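Local atomic coordinates of autophagy protein 5 (Saccharomyces cerevisiae, PDB entry 2DYO), a protein that takes part in autophagic vesicle formation and cytoplasm-to-vacuole transport, and is required for the selective degradation of mitochondria and of the nucleus. Residues A[75-80]-A[121-126]. Numbering follows the deposited sequence.
Sequences FWFEHN and IHLVMG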
loop_
_atom_site.group_PDB
_atom_site.type_symbol
_atom_site.label_atom_id
_atom_site.label_comp_id
_atom_site.label_asym_id
_atom_site.label_seq_id
_atom_site.Cartn_x
_atom_site.Cartn_y
_atom_site.Cartn_z
ATOM N N PHE A 75 1.689 -17.761 -9.608
ATOM C CA PHE A 75 2.762 -16.985 -8.989
ATOM C C PHE A 75 2.203 -16.002 -7.966
ATOM O O PHE A 75 1.181 -15.360 -8.208
ATOM C CB PHE A 75 3.526 -16.202 -10.057
ATOM C CG PHE A 75 4.061 -17.052 -11.175
ATOM C CD1 PHE A 75 4.109 -16.554 -12.473
ATOM C CD2 PHE A 75 4.528 -18.340 -10.934
ATOM C CE1 PHE A 75 4.612 -17.324 -13.517
ATOM C CE2 PHE A 75 5.034 -19.120 -11.973
ATOM C CZ PHE A 75 5.075 -18.609 -13.266
ATOM N N TRP A 76 2.880 -15.887 -6.827
ATOM C CA TRP A 76 2.461 -14.962 -5.778
ATOM C C TRP A 76 3.637 -14.609 -4.873
ATOM O O TRP A 76 4.678 -15.278 -4.899
ATOM C CB TRP A 76 1.303 -15.559 -4.962
ATOM C CG TRP A 76 1.641 -16.758 -4.121
ATOM C CD1 TRP A 76 2.141 -16.758 -2.851
ATOM C CD2 TRP A 76 1.479 -18.136 -4.486
ATOM N NE1 TRP A 76 2.296 -18.047 -2.400
ATOM C CE2 TRP A 76 1.899 -18.912 -3.384
ATOM C CE3 TRP A 76 1.021 -18.790 -5.640
ATOM C CZ2 TRP A 76 1.875 -20.313 -3.398
ATOM C CZ3 TRP A 76 0.998 -20.184 -5.654
ATOM C CH2 TRP A 76 1.424 -20.927 -4.539
ATOM N N PHE A 77 3.481 -13.548 -4.088
ATOM C CA PHE A 77 4.539 -13.113 -3.189
ATOM C C PHE A 77 4.393 -13.682 -1.796
ATOM O O PHE A 77 3.289 -13.980 -1.337
ATOM C CB PHE A 77 4.572 -11.590 -3.074
ATOM C CG PHE A 77 4.878 -10.884 -4.358
ATOM C CD1 PHE A 77 3.884 -10.180 -5.031
ATOM C CD2 PHE A 77 6.168 -10.888 -4.880
ATOM C CE1 PHE A 77 4.169 -9.487 -6.201
ATOM C CE2 PHE A 77 6.464 -10.195 -6.054
ATOM C CZ PHE A 77 5.459 -9.493 -6.712
ATOM N N GLU A 78 5.525 -13.822 -1.121
ATOM C CA GLU A 78 5.543 -14.327 0.235
ATOM C C GLU A 78 6.531 -13.556 1.091
ATOM O O GLU A 78 7.477 -12.948 0.586
ATOM C CB GLU A 78 5.880 -15.822 0.245
ATOM C CG GLU A 78 4.650 -16.709 0.190
ATOM C CD GLU A 78 4.981 -18.187 0.206
ATOM O OE1 GLU A 78 6.005 -18.567 0.814
ATOM O OE2 GLU A 78 4.205 -18.971 -0.379
ATOM N N HIS A 79 6.279 -13.562 2.391
ATOM C CA HIS A 79 7.134 -12.900 3.359
ATOM C C HIS A 79 7.275 -13.896 4.501
ATOM O O HIS A 79 6.292 -14.257 5.149
ATOM C CB HIS A 79 6.495 -11.597 3.845
ATOM C CG HIS A 79 7.261 -10.921 4.940
ATOM N ND1 HIS A 79 7.048 -11.193 6.274
ATOM C CD2 HIS A 79 8.256 -10.004 4.898
ATOM C CE1 HIS A 79 7.877 -10.472 7.006
ATOM N NE2 HIS A 79 8.622 -9.741 6.195
ATOM N N ASN A 80 8.499 -14.355 4.722
ATOM C CA ASN A 80 8.768 -15.338 5.760
ATOM C C ASN A 80 7.829 -16.537 5.619
ATOM O O ASN A 80 7.179 -16.949 6.577
ATOM C CB ASN A 80 8.627 -14.709 7.153
ATOM C CG ASN A 80 9.734 -13.704 7.458
ATOM O OD1 ASN A 80 10.837 -13.793 6.912
ATOM N ND2 ASN A 80 9.451 -12.757 8.347
ATOM N N ILE A 121 10.747 -9.710 0.405
ATOM C CA ILE A 121 9.720 -10.342 -0.416
ATOM C C ILE A 121 10.293 -11.469 -1.269
ATOM O O ILE A 121 11.357 -11.328 -1.871
ATOM C CB ILE A 121 9.059 -9.309 -1.349
ATOM C CG1 ILE A 121 8.301 -8.271 -0.519
ATOM C CG2 ILE A 121 8.143 -10.013 -2.348
ATOM C CD1 ILE A 121 7.148 -8.837 0.282
ATOM N N HIS A 122 9.567 -12.580 -1.329
ATOM C CA HIS A 122 9.993 -13.740 -2.100
ATOM C C HIS A 122 8.935 -14.085 -3.146
ATOM O O HIS A 122 7.753 -14.205 -2.825
ATOM C CB HIS A 122 10.197 -14.938 -1.166
ATOM C CG HIS A 122 10.947 -14.606 0.088
ATOM N ND1 HIS A 122 12.265 -14.959 0.290
ATOM C CD2 HIS A 122 10.570 -13.920 1.195
ATOM C CE1 HIS A 122 12.669 -14.504 1.464
ATOM N NE2 HIS A 122 11.660 -13.869 2.033
ATOM N N LEU A 123 9.367 -14.236 -4.396
ATOM C CA LEU A 123 8.467 -14.589 -5.492
ATOM C C LEU A 123 8.402 -16.114 -5.516
ATOM O O LEU A 123 9.429 -16.776 -5.667
ATOM C CB LEU A 123 9.030 -14.084 -6.823
ATOM C CG LEU A 123 8.102 -13.683 -7.980
ATOM C CD1 LEU A 123 8.793 -14.024 -9.279
ATOM C CD2 LEU A 123 6.757 -14.388 -7.901
ATOM N N VAL A 124 7.199 -16.663 -5.382
ATOM C CA VAL A 124 7.005 -18.110 -5.357
ATOM C C VAL A 124 5.997 -18.606 -6.400
ATOM O O VAL A 124 5.210 -17.828 -6.939
ATOM C CB VAL A 124 6.516 -18.552 -3.957
ATOM C CG1 VAL A 124 6.311 -20.052 -3.913
ATOM C CG2 VAL A 124 7.520 -18.124 -2.904
ATOM N N MET A 125 6.036 -19.906 -6.688
ATOM C CA MET A 125 5.109 -20.511 -7.640
ATOM C C MET A 125 4.511 -21.778 -7.038
ATOM O O MET A 125 5.027 -22.307 -6.053
ATOM C CB MET A 125 5.811 -20.858 -8.953
ATOM C CG MET A 125 6.848 -21.960 -8.842
ATOM S SD MET A 125 7.307 -22.564 -10.474
ATOM C CE MET A 125 8.482 -21.336 -10.975
ATOM N N GLY A 126 3.426 -22.262 -7.634
ATOM C CA GLY A 126 2.780 -23.461 -7.132
ATOM C C GLY A 126 1.519 -23.816 -7.898
ATOM O O GLY A 126 1.099 -23.075 -8.789
#
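An antiparallel strand pair within the first ubiquitin-like sheet of this protein joins Trp76 to Val124 and Glu78 to His122, a worked example of how a sheet sorts its side chains onto two unlike faces. Strand 118-126 is the middle one of five in the 2-1-5-3-4 order of the ubiquitin fold, and 74-79 lies beside it. Trp76 and Val124 exchange two backbone hydrogen bonds, Trp76 N to Val124 O (3.0 Å) and Val124 N to Trp76 O (2.9 Å). Glu78 and His122 repeat the pattern, though Glu78 N to His122 O is more bent, with 143° at the hydrogen.

Phe77 and Leu123 point to the face that helix 52-59 covers, where Leu123 touches Ile55 and Phe77 reaches Met52. CG2 of Ile121 comes obliquely to the Phe77 ring, 3.3 Å from CD2. Farther along this face, Phe75 and Met125 run side by side, with CB of Met125 at the ring edge, 3.5 Å from Phe75 CD2.

On the other face the Trp76 indole leans over the neighbouring strand. Its CG sits between the backbone N and the carbonyl carbon (chi1 68°), and the six-membered ring ends with CZ3 3.8 Å from Gly126 N. The indole N-H donates to the anti side of Glu78 OE2, within the same strand, and this bond helps fix the carboxylate beside Val124 CG2. An alanine in place of Trp76 would probably leave that carboxylate without the indole donor and open a gap beside Gly126. Across from Glu78, the His122 imidazole turns its edge to the strand, CD2 lying 3.3 Å from Glu78 O in the ring plane.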